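Local structure of Lmo2184 protein (5JOQ) at residues Glu34-Met48 with Ile86-Lys98. The protein probably binds heme, as the lipid-anchored substrate-binding component of an ABC transporter for iron uptake. Numbering follows the deposited sequence.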
# COMPACT_ATOMS: atom_id res chain seq x y z
N GLU A 34 -10.49 -5.27 -38.77
CA GLU A 34 -9.89 -4.36 -37.82
C GLU A 34 -8.69 -5.03 -37.15
O GLU A 34 -8.68 -6.25 -36.94
CB GLU A 34 -10.91 -3.93 -36.77
CG GLU A 34 -11.20 -5.01 -35.73
CD GLU A 34 -12.54 -4.81 -35.04
OE1 GLU A 34 -13.34 -3.97 -35.52
OE2 GLU A 34 -12.79 -5.49 -34.02
N PRO A 35 -7.67 -4.27 -36.81
CA PRO A 35 -6.54 -4.85 -36.09
C PRO A 35 -6.98 -5.26 -34.70
O PRO A 35 -7.85 -4.64 -34.09
CB PRO A 35 -5.52 -3.72 -36.05
CG PRO A 35 -6.33 -2.48 -36.20
CD PRO A 35 -7.47 -2.84 -37.10
N LYS A 36 -6.38 -6.34 -34.21
CA LYS A 36 -6.64 -6.83 -32.86
C LYS A 36 -5.55 -6.28 -31.94
O LYS A 36 -4.38 -6.67 -32.04
CB LYS A 36 -6.66 -8.36 -32.85
CG LYS A 36 -7.68 -8.94 -33.83
CD LYS A 36 -8.15 -10.32 -33.40
CE LYS A 36 -7.02 -11.33 -33.35
NZ LYS A 36 -6.48 -11.68 -34.71
N ILE A 37 -5.94 -5.39 -31.03
CA ILE A 37 -4.99 -4.63 -30.22
C ILE A 37 -5.21 -4.96 -28.74
O ILE A 37 -6.35 -4.96 -28.27
CB ILE A 37 -5.13 -3.11 -30.45
CG1 ILE A 37 -5.02 -2.78 -31.94
CG2 ILE A 37 -4.09 -2.37 -29.63
CD1 ILE A 37 -5.40 -1.30 -32.30
N VAL A 38 -4.12 -5.21 -28.01
CA VAL A 38 -4.17 -5.32 -26.55
C VAL A 38 -3.51 -4.09 -25.93
O VAL A 38 -2.36 -3.78 -26.24
CB VAL A 38 -3.48 -6.61 -26.06
CG1 VAL A 38 -3.35 -6.60 -24.52
CG2 VAL A 38 -4.29 -7.81 -26.50
N ALA A 39 -4.25 -3.37 -25.09
CA ALA A 39 -3.67 -2.26 -24.32
C ALA A 39 -3.35 -2.76 -22.91
O ALA A 39 -4.24 -3.27 -22.23
CB ALA A 39 -4.64 -1.09 -24.24
N THR A 40 -2.10 -2.60 -22.47
CA THR A 40 -1.72 -3.14 -21.16
C THR A 40 -1.67 -2.10 -20.04
O THR A 40 -1.29 -2.45 -18.92
CB THR A 40 -0.36 -3.85 -21.20
OG1 THR A 40 0.65 -2.88 -21.47
CG2 THR A 40 -0.33 -4.92 -22.30
N THR A 41 -2.04 -0.84 -20.29
CA THR A 41 -2.11 0.12 -19.20
C THR A 41 -3.37 0.97 -19.32
O THR A 41 -3.95 1.13 -20.40
CB THR A 41 -0.90 1.06 -19.15
OG1 THR A 41 -1.07 2.09 -20.13
CG2 THR A 41 0.40 0.29 -19.44
N VAL A 42 -3.76 1.56 -18.18
CA VAL A 42 -4.93 2.44 -18.15
C VAL A 42 -4.72 3.63 -19.09
O VAL A 42 -5.61 3.97 -19.89
CB VAL A 42 -5.21 2.92 -16.71
CG1 VAL A 42 -6.30 3.99 -16.74
CG2 VAL A 42 -5.64 1.74 -15.82
N ALA A 43 -3.55 4.28 -19.00
CA ALA A 43 -3.28 5.44 -19.86
C ALA A 43 -3.43 5.11 -21.34
O ALA A 43 -3.98 5.91 -22.11
CB ALA A 43 -1.87 5.98 -19.58
N ILE A 44 -2.90 3.96 -21.78
CA ILE A 44 -3.00 3.63 -23.21
C ILE A 44 -4.45 3.35 -23.57
O ILE A 44 -4.92 3.74 -24.65
CB ILE A 44 -2.09 2.43 -23.56
CG1 ILE A 44 -0.61 2.85 -23.47
CG2 ILE A 44 -2.42 1.86 -24.97
CD1 ILE A 44 0.32 1.64 -23.33
N THR A 45 -5.19 2.68 -22.67
CA THR A 45 -6.59 2.37 -22.94
C THR A 45 -7.40 3.64 -23.16
O THR A 45 -8.28 3.69 -24.03
CB THR A 45 -7.20 1.57 -21.77
OG1 THR A 45 -6.48 0.34 -21.58
CG2 THR A 45 -8.63 1.20 -22.09
N GLU A 46 -7.13 4.68 -22.37
CA GLU A 46 -7.79 5.97 -22.55
C GLU A 46 -7.45 6.61 -23.90
O GLU A 46 -8.31 7.22 -24.55
CB GLU A 46 -7.41 6.91 -21.40
CG GLU A 46 -7.92 6.38 -20.03
CD GLU A 46 -7.37 7.19 -18.84
OE1 GLU A 46 -6.33 7.88 -18.98
OE2 GLU A 46 -8.01 7.13 -17.77
N ILE A 47 -6.20 6.48 -24.33
CA ILE A 47 -5.83 6.99 -25.65
C ILE A 47 -6.57 6.23 -26.74
O ILE A 47 -7.07 6.83 -27.70
CB ILE A 47 -4.30 6.94 -25.83
CG1 ILE A 47 -3.66 8.09 -25.02
CG2 ILE A 47 -3.93 7.07 -27.34
CD1 ILE A 47 -2.14 7.92 -24.80
N MET A 48 -6.66 4.90 -26.62
CA MET A 48 -7.37 4.11 -27.62
C MET A 48 -8.84 4.54 -27.73
O MET A 48 -9.42 4.58 -28.83
CB MET A 48 -7.27 2.63 -27.26
CG MET A 48 -5.87 2.05 -27.28
SD MET A 48 -5.33 1.85 -28.99
CE MET A 48 -4.17 3.10 -29.02
N ILE A 86 -2.89 -13.23 -23.21
CA ILE A 86 -2.68 -12.41 -24.40
C ILE A 86 -2.46 -13.29 -25.63
O ILE A 86 -3.00 -13.02 -26.71
CB ILE A 86 -1.53 -11.42 -24.18
CG1 ILE A 86 -1.89 -10.49 -23.02
CG2 ILE A 86 -1.29 -10.58 -25.43
CD1 ILE A 86 -0.81 -9.46 -22.69
N ARG A 87 -1.68 -14.37 -25.49
CA ARG A 87 -1.46 -15.27 -26.62
C ARG A 87 -2.78 -15.79 -27.18
O ARG A 87 -3.01 -15.78 -28.40
CB ARG A 87 -0.58 -16.45 -26.21
CG ARG A 87 0.81 -16.09 -25.77
CD ARG A 87 1.68 -17.35 -25.71
NE ARG A 87 1.80 -17.97 -27.03
CZ ARG A 87 2.73 -18.86 -27.37
NH1 ARG A 87 3.65 -19.23 -26.49
NH2 ARG A 87 2.75 -19.36 -28.60
N MET A 88 -3.67 -16.17 -26.29
CA MET A 88 -4.95 -16.72 -26.67
C MET A 88 -5.74 -15.75 -27.53
O MET A 88 -6.51 -16.15 -28.38
CB MET A 88 -5.74 -17.09 -25.42
CG MET A 88 -7.18 -17.50 -25.65
SD MET A 88 -8.32 -16.11 -25.62
CE MET A 88 -7.85 -15.36 -24.06
N LEU A 89 -5.56 -14.46 -27.28
CA LEU A 89 -6.30 -13.42 -27.98
C LEU A 89 -5.78 -13.20 -29.39
O LEU A 89 -6.40 -12.44 -30.13
CB LEU A 89 -6.26 -12.09 -27.22
CG LEU A 89 -6.94 -12.00 -25.84
CD1 LEU A 89 -6.57 -10.68 -25.10
CD2 LEU A 89 -8.46 -12.16 -25.93
N LYS A 90 -4.66 -13.82 -29.75
CA LYS A 90 -4.02 -13.71 -31.06
C LYS A 90 -3.99 -12.25 -31.54
O LYS A 90 -4.48 -11.94 -32.63
CB LYS A 90 -4.70 -14.61 -32.09
CG LYS A 90 -4.67 -16.08 -31.69
CD LYS A 90 -5.26 -16.98 -32.75
CE LYS A 90 -6.75 -16.71 -32.96
NZ LYS A 90 -7.60 -17.94 -32.85
N PRO A 91 -3.41 -11.35 -30.76
CA PRO A 91 -3.40 -9.94 -31.15
C PRO A 91 -2.43 -9.67 -32.29
O PRO A 91 -1.45 -10.40 -32.49
CB PRO A 91 -2.96 -9.21 -29.87
CG PRO A 91 -2.12 -10.25 -29.15
CD PRO A 91 -2.73 -11.58 -29.47
N ASP A 92 -2.72 -8.60 -33.04
CA ASP A 92 -1.77 -8.05 -34.01
C ASP A 92 -0.75 -7.13 -33.35
O ASP A 92 0.38 -7.00 -33.84
CB ASP A 92 -2.54 -7.29 -35.09
CG ASP A 92 -3.54 -8.16 -35.82
OD1 ASP A 92 -3.12 -9.19 -36.37
OD2 ASP A 92 -4.75 -7.85 -35.80
N MET A 93 -1.11 -6.50 -32.24
CA MET A 93 -0.21 -5.59 -31.56
C MET A 93 -0.53 -5.56 -30.07
O MET A 93 -1.70 -5.52 -29.68
CB MET A 93 -0.32 -4.17 -32.15
CG MET A 93 0.61 -3.13 -31.49
SD MET A 93 2.36 -3.56 -31.74
CE MET A 93 2.47 -3.70 -33.54
N VAL A 94 0.51 -5.57 -29.24
CA VAL A 94 0.38 -5.37 -27.79
C VAL A 94 1.08 -4.05 -27.47
O VAL A 94 2.22 -3.84 -27.90
CB VAL A 94 1.02 -6.54 -27.01
CG1 VAL A 94 0.91 -6.30 -25.49
CG2 VAL A 94 0.40 -7.91 -27.42
N LEU A 95 0.41 -3.15 -26.74
CA LEU A 95 0.94 -1.82 -26.45
C LEU A 95 1.35 -1.72 -24.97
O LEU A 95 0.53 -1.96 -24.07
CB LEU A 95 -0.08 -0.73 -26.77
CG LEU A 95 -0.60 -0.66 -28.21
CD1 LEU A 95 -1.64 0.44 -28.27
CD2 LEU A 95 0.53 -0.34 -29.22
N SER A 96 2.59 -1.32 -24.73
CA SER A 96 3.10 -1.12 -23.37
C SER A 96 3.87 0.20 -23.41
O SER A 96 3.73 0.99 -24.37
CB SER A 96 3.94 -2.32 -22.93
OG SER A 96 4.47 -2.14 -21.61
N THR A 97 4.72 0.45 -22.41
CA THR A 97 5.47 1.70 -22.35
C THR A 97 6.98 1.44 -22.33
O THR A 97 7.46 0.38 -21.90
CB THR A 97 5.11 2.54 -21.11
OG1 THR A 97 5.50 1.83 -19.92
CG2 THR A 97 3.59 2.89 -21.06
N LYS A 98 7.72 2.47 -22.76
CA LYS A 98 9.18 2.44 -22.73
C LYS A 98 9.70 2.12 -21.34
O LYS A 98 10.69 1.39 -21.18
CB LYS A 98 9.73 3.79 -23.17
CG LYS A 98 11.00 3.74 -23.99
CD LYS A 98 10.69 3.32 -25.44
CE LYS A 98 11.92 2.72 -26.13
NZ LYS A 98 11.55 1.72 -27.19
O HOH W 1 -6.81 -8.65 -37.68
O HOH W 2 2.61 -2.50 -19.64
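I37, V38 and A39 pair in parallel with M93, V94 and L95, the axes of strands 37-39 and 93-97 running 4.8 Å apart and 20° off parallel. V38 supplies the central rungs: its N donates to M93 O at 3.0 Å, and its O takes the N-H of L95. Where the pairing begins, K36 O accepts from both M93 N and D92 N. K36 N gives a nearly straight bond to D92 OD2 (2.7 Å, 172°), met on the anti side of the carboxylate; a water also joins that oxygen to E34 O. At the far end L95 O accepts twice from T40, from its N and from OG1 at 2.8 Å; chi1 of 66° swings this hydroxyl between T40's own N and C. A second water links T40 OG1 to S96 OG.

On the face that carries I37, A39, M93 and L95, helix 42-50, N-capped by T41 OG1, packs across the strands. I44 CG2 packs on L95 CD1 (3.7 Å), and M48, its chain bent at chi2 and chi3, meets the same methyl tip to tip through CE (3.7 Å). I37 CG2 borders this leucine too, and L133 of helix 123-136 extends its apolar surroundings. On the face that carries V38 and V94, V38 CG2 lies among L89 CD1, P91 CB and I86 CG2, tying the strand to helix 83-88 and the loop that leads from it into strand 93-97.

With strand 115-118 beyond 93-97, this is the parallel sheet of the N-terminal lobe, flanked by helices in the alpha/beta manner of the solute-binding protein 8 family.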